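Local coordinates for exopolysaccharide biosynthesis protein (Pantoea stewartii subsp. stewartii DC283, PDB 6TGF) that modifies the glycan biofilm of the bacterium, probably as a glycan hydrolase, and has a parallel beta-helix fold like that of bacteriophage tailspikes, at the interface of chains A and B. Sequence-based numbering; all coordinates share one arbitrary frame. Chains: chain A/B, Exopolysaccharide biosynthesis protein.

Contact 1: the interface of chains A and B. Residues chain A 520, 522, 524; chain B 524, 526, 528-529.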
# COMPACT_ATOMS: atom_id res chain seq x y z
N ILE A 520 0.88 -4.27 26.16
CA ILE A 520 2.22 -4.83 25.82
C ILE A 520 2.40 -6.14 26.59
O ILE A 520 2.55 -6.09 27.82
CB ILE A 520 3.34 -3.80 26.14
CG1 ILE A 520 3.05 -2.44 25.50
CG2 ILE A 520 4.70 -4.33 25.72
CD1 ILE A 520 3.84 -1.29 26.09
N GLY A 522 4.94 -7.82 26.95
CA GLY A 522 6.41 -7.74 26.86
C GLY A 522 6.95 -6.59 27.70
O GLY A 522 6.20 -6.07 28.55
N LEU A 524 8.52 -2.79 28.66
CA LEU A 524 8.45 -1.34 28.35
C LEU A 524 9.72 -0.67 28.90
O LEU A 524 10.20 -1.10 29.97
CB LEU A 524 7.19 -0.74 28.97
CG LEU A 524 7.02 0.77 28.82
CD1 LEU A 524 6.96 1.18 27.36
CD2 LEU A 524 5.79 1.26 29.56
N LEU B 524 -2.76 1.96 29.85
CA LEU B 524 -1.49 1.26 29.53
C LEU B 524 -1.37 0.04 30.45
O LEU B 524 -1.76 0.14 31.63
CB LEU B 524 -0.30 2.21 29.71
CG LEU B 524 1.08 1.56 29.55
CD1 LEU B 524 1.29 1.03 28.14
CD2 LEU B 524 2.19 2.54 29.91
N TYR B 526 1.62 -3.54 30.76
CA TYR B 526 2.83 -4.25 30.26
C TYR B 526 3.17 -5.40 31.22
O TYR B 526 2.69 -5.38 32.37
CB TYR B 526 3.99 -3.27 30.09
CG TYR B 526 4.27 -2.40 31.28
CD1 TYR B 526 4.88 -2.91 32.42
CD2 TYR B 526 3.93 -1.06 31.28
CE1 TYR B 526 5.14 -2.12 33.52
CE2 TYR B 526 4.19 -0.25 32.38
CZ TYR B 526 4.79 -0.78 33.50
OH TYR B 526 5.05 0.01 34.59
N TYR B 528 6.35 -6.14 32.34
CA TYR B 528 7.29 -5.52 33.31
C TYR B 528 7.93 -4.27 32.71
O TYR B 528 8.14 -4.21 31.48
CB TYR B 528 8.37 -6.52 33.73
CG TYR B 528 9.25 -7.03 32.62
CD1 TYR B 528 8.83 -8.08 31.81
CD2 TYR B 528 10.50 -6.49 32.38
CE1 TYR B 528 9.63 -8.56 30.78
CE2 TYR B 528 11.31 -6.96 31.36
CZ TYR B 528 10.88 -8.00 30.56
OH TYR B 528 11.67 -8.48 29.56
N LEU B 529 8.23 -3.29 33.57
CA LEU B 529 9.02 -2.08 33.24
C LEU B 529 10.51 -2.40 33.41
O LEU B 529 10.87 -3.02 34.44
CB LEU B 529 8.60 -0.93 34.16
CG LEU B 529 9.36 0.39 33.97
CD1 LEU B 529 9.14 0.96 32.58
CD2 LEU B 529 8.95 1.41 35.02

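Contact 2: the interface of chains A and B. Residues chain A 529, 564, 641; chain B 558-560, 645-646.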
# COMPACT_ATOMS: atom_id res chain seq x y z
N LEU A 529 9.02 9.22 32.32
CA LEU A 529 7.54 9.19 32.44
C LEU A 529 7.05 10.58 32.83
O LEU A 529 7.45 11.06 33.91
CB LEU A 529 7.16 8.14 33.49
CG LEU A 529 5.68 7.76 33.61
CD1 LEU A 529 4.92 8.73 34.49
CD2 LEU A 529 5.00 7.65 32.26
N PHE A 564 2.94 14.25 41.12
CA PHE A 564 4.42 14.27 41.12
C PHE A 564 4.92 15.70 40.88
O PHE A 564 4.46 16.36 39.93
CB PHE A 564 4.99 13.30 40.07
CG PHE A 564 6.49 13.35 39.95
CD1 PHE A 564 7.29 12.82 40.95
CD2 PHE A 564 7.10 13.96 38.87
CE1 PHE A 564 8.67 12.87 40.85
CE2 PHE A 564 8.48 14.01 38.77
CZ PHE A 564 9.26 13.47 39.76
N ALA A 641 2.83 17.02 37.95
CA ALA A 641 2.40 16.04 36.93
C ALA A 641 1.44 15.03 37.55
O ALA A 641 1.75 14.51 38.65
CB ALA A 641 3.62 15.36 36.34
N SER B 558 10.72 19.53 37.96
CA SER B 558 11.17 18.46 38.89
C SER B 558 11.52 17.19 38.10
O SER B 558 10.74 16.82 37.20
CB SER B 558 10.12 18.18 39.94
OG SER B 558 10.17 19.14 40.98
N TRP B 559 12.65 16.56 38.44
CA TRP B 559 13.08 15.22 37.97
C TRP B 559 13.21 14.29 39.18
O TRP B 559 13.68 14.75 40.24
CB TRP B 559 14.42 15.29 37.22
CG TRP B 559 14.41 16.14 35.98
CD1 TRP B 559 14.63 17.48 35.90
CD2 TRP B 559 14.20 15.68 34.64
NE1 TRP B 559 14.56 17.89 34.60
CE2 TRP B 559 14.30 16.82 33.80
CE3 TRP B 559 13.93 14.44 34.05
CZ2 TRP B 559 14.13 16.74 32.42
CZ3 TRP B 559 13.76 14.36 32.69
CH2 TRP B 559 13.87 15.50 31.88
N GLU B 560 12.80 13.02 39.03
CA GLU B 560 13.09 11.93 39.99
C GLU B 560 13.72 10.76 39.22
O GLU B 560 13.00 10.09 38.47
CB GLU B 560 11.83 11.48 40.73
CG GLU B 560 12.08 10.41 41.77
CD GLU B 560 10.85 9.92 42.50
OE1 GLU B 560 10.64 10.34 43.66
OE2 GLU B 560 10.09 9.12 41.92
N LYS B 645 11.01 9.98 36.29
CA LYS B 645 9.74 10.76 36.23
C LYS B 645 10.11 12.25 36.13
O LYS B 645 11.17 12.62 36.67
CB LYS B 645 8.88 10.49 37.47
CG LYS B 645 8.34 9.07 37.57
CD LYS B 645 7.78 8.74 38.93
CE LYS B 645 7.18 7.35 38.99
NZ LYS B 645 6.25 7.20 40.14
N SER B 646 9.27 13.06 35.47
CA SER B 646 9.55 14.49 35.18
C SER B 646 8.26 15.29 35.08
O SER B 646 7.26 14.75 34.56
CB SER B 646 10.38 14.62 33.93
OG SER B 646 10.83 15.96 33.76

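Contact 3: the interface of chains A and B. Residues chain A 606, 678, 693-695; chain B 684-686.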
# COMPACT_ATOMS: atom_id res chain seq x y z
N TRP A 606 -5.28 10.25 51.35
CA TRP A 606 -4.08 10.78 50.65
C TRP A 606 -2.88 10.90 51.60
O TRP A 606 -3.08 11.24 52.78
CB TRP A 606 -4.40 12.10 49.96
CG TRP A 606 -4.48 13.29 50.86
CD1 TRP A 606 -5.50 13.62 51.70
CD2 TRP A 606 -3.50 14.33 51.00
NE1 TRP A 606 -5.23 14.80 52.35
CE2 TRP A 606 -4.00 15.25 51.94
CE3 TRP A 606 -2.25 14.57 50.43
CZ2 TRP A 606 -3.29 16.39 52.33
CZ3 TRP A 606 -1.54 15.70 50.80
CH2 TRP A 606 -2.06 16.59 51.74
N GLN A 678 -5.95 12.65 55.61
CA GLN A 678 -4.49 12.65 55.34
C GLN A 678 -3.83 11.60 56.24
O GLN A 678 -3.64 11.87 57.44
CB GLN A 678 -3.87 14.04 55.50
CG GLN A 678 -4.50 14.93 56.57
CD GLN A 678 -4.13 16.38 56.38
OE1 GLN A 678 -4.99 17.26 56.36
NE2 GLN A 678 -2.84 16.65 56.23
N GLU A 693 -5.13 11.53 60.49
CA GLU A 693 -5.74 12.84 60.14
C GLU A 693 -5.73 13.79 61.35
O GLU A 693 -5.74 15.02 61.13
CB GLU A 693 -7.16 12.63 59.61
CG GLU A 693 -8.11 11.97 60.60
CD GLU A 693 -8.76 10.70 60.09
OE1 GLU A 693 -10.01 10.63 60.11
OE2 GLU A 693 -8.02 9.78 59.68
N GLN A 694 -5.70 13.25 62.57
CA GLN A 694 -5.63 14.03 63.84
C GLN A 694 -4.24 14.67 63.96
O GLN A 694 -4.14 15.70 64.67
CB GLN A 694 -5.94 13.15 65.04
CG GLN A 694 -7.40 12.73 65.13
CD GLN A 694 -7.64 11.66 66.17
OE1 GLN A 694 -6.74 10.93 66.57
NE2 GLN A 694 -8.88 11.56 66.62
N GLY A 695 -3.23 14.09 63.32
CA GLY A 695 -1.85 14.62 63.26
C GLY A 695 -0.91 13.88 64.19
O GLY A 695 0.09 14.49 64.62
N ASN B 684 2.06 13.06 56.04
CA ASN B 684 0.67 13.33 55.57
C ASN B 684 0.36 14.83 55.66
O ASN B 684 -0.81 15.20 55.47
CB ASN B 684 -0.35 12.51 56.38
CG ASN B 684 -0.45 12.94 57.83
OD1 ASN B 684 0.45 13.57 58.36
ND2 ASN B 684 -1.55 12.58 58.48
N GLY B 685 1.37 15.67 55.93
CA GLY B 685 1.24 17.14 56.03
C GLY B 685 1.12 17.61 57.47
O GLY B 685 1.20 18.84 57.68
N LYS B 686 0.94 16.68 58.41
CA LYS B 686 0.76 16.95 59.86
C LYS B 686 1.85 16.22 60.66
O LYS B 686 2.59 16.89 61.41
CB LYS B 686 -0.63 16.49 60.32
CG LYS B 686 -1.79 17.36 59.85
CD LYS B 686 -3.14 16.82 60.26
CE LYS B 686 -4.18 17.90 60.49
NZ LYS B 686 -4.42 18.70 59.27

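Contact 1: the interface of chains A and B
A:Leu524 packs against the ring of B:Tyr526, and the two side chains cross at about a right angle. Branch CD2 of the leucine meets the CD2-CE2 side of the ring, with A:Leu524 CD2 3.4 Å from B:Tyr526 CD2. A:Leu524 CB lies on the same side of the ring plane, 4.0 Å from B:Tyr526 CD2. CG of the tyrosine sits between its backbone N and carbonyl carbon (chi1 51°), which turns the ring towards the leucine. With CG anti to the backbone N (chi1 176°), A:Leu524 reaches its CD2 methyl to both the tyrosine ring and the equivalent leucine of the partner. A:Leu524 CD2 is 3.8 Å from B:Leu524 CD2. The other methyl of that leucine, B:Leu524 CD1, is 4.0 Å from A:Ile520 CD1, the two side chains crossing at a slant. B:Leu529 adds a methyl, with its CD1 3.5 Å from A:Leu524 O.

The backbones are joined by a hydrogen bond from A:Leu524 N to B:Tyr528 O, 3.2 Å long. Parallel bridges pair A:Ile520 with B:Tyr526 and A:Leu524 with B:Leu529. A:Gly522 lies in the short link between the two chain A strands.

The site uses strands 517-520 and 523-526 of chain A and strands 523-526 and 528-529 of chain B. It seems to lie just past the parallel beta-helix, where the chains cross on their way to the C-terminal beta-strand region.

Contact 2: the interface of chains A and B
A:Phe564 rests on B:Lys645 and B:Glu560 in a beta-strand contact of this tailspike-like protein. The residues come from strands 528-529, 558-564 and 637-646 of chain A and strands 558-564 and 637-646 of chain B.

The aromatic contacts centre on the phenylalanine. B:Lys645 CB makes a CH-pi contact over one ring face, 3.9 Å from the centroid of A:Phe564 and shifted towards the rim. The backbone of B:Ser646 lies at the ring edge, with its carbonyl carbon in the ring plane. CG of A:Phe564 is anti to the backbone N (chi1 176°), which lays the ring across the neighbouring strands 637-646 and 558-564 of chain B. Within chain B, the hydroxyl OG of B:Ser646 lies over the face of the B:Trp559 indole, an intrachain support for this serine.

Apolar packing continues at the far rim. B:Glu560 CB is 3.4 Å from A:Phe564 CZ. The glutamate then extends past the ring, and its carboxylate plane is turned 60° from the ring plane. Backbone atoms of B:Ser558 and B:Trp559 lie farther along this rim.

Polar contact is made by the backbone. B:Ser646 N donates to A:Leu529 O at 3.1 Å. A parallel bridge pairs A:Leu529 with B:Lys645.

Contact 3: the interface of chains A and B
The loop between strands 680-683 and 688-691 of chain B meets two loops of chain A, with strand 602-610 of chain A, which carries A:Trp606, at the side. One loop carries A:Gln678, between strands 674-675 and 680-683. The other holds A:Glu693 to A:Gly695, between strands 688-691 and 697-700. This is mainly a loop-to-loop contact in the C-terminal beta region of a tailspike-like protein.

The side-chain amides of A:Gln678 and B:Asn684 each donate a hydrogen bond to the other's backbone carbonyl. A:Gln678 NE2 donates to B:Asn684 O at 2.6 Å, with the donor tilted 22° from the carbonyl plane. In return, B:Asn684 ND2 donates to A:Gln678 O. This bond is modelled very short and its geometry is doubtful.

The other end of the asparagine amide is held inside chain B, where B:Lys686 N donates to B:Asn684 OD1 at 3.1 Å. That bond closes the turn and would help hold the asparagine amide in place.

B:Lys686 crosses A:Gln678 at about a right angle. The last turn of its chain (chi4 60°) points the amine towards the glutamine. B:Lys686 NZ makes a weak hydrogen bond to A:Gln678 OE1 at 3.3 Å. The aliphatic part of the lysine lies on the second loop. B:Lys686 CB is 3.7 Å from A:Gly695 CA. B:Lys686 CD is 3.3 Å from A:Glu693 O. Behind the glutamine, the A:Trp606 ring backs A:Gln678 CB with one face and also borders B:Asn684 O.

The C-alpha centres of contact 1 and contact 2 are about 19 Å apart. Those of contact 2 and contact 3 are about 24 Å apart, and those of contact 1 and contact 3 about 34 Å. The contacts follow one another towards the C-terminal end, on a path that is not straight. Contact 1 and contact 2 share strand 528-529, used from chain B in the first and from chain A in the second. The interface is not an exact two-fold. The deposited assembly holds three copies, which fits a tailspike-like trimer in which such contacts would repeat between neighbouring chains.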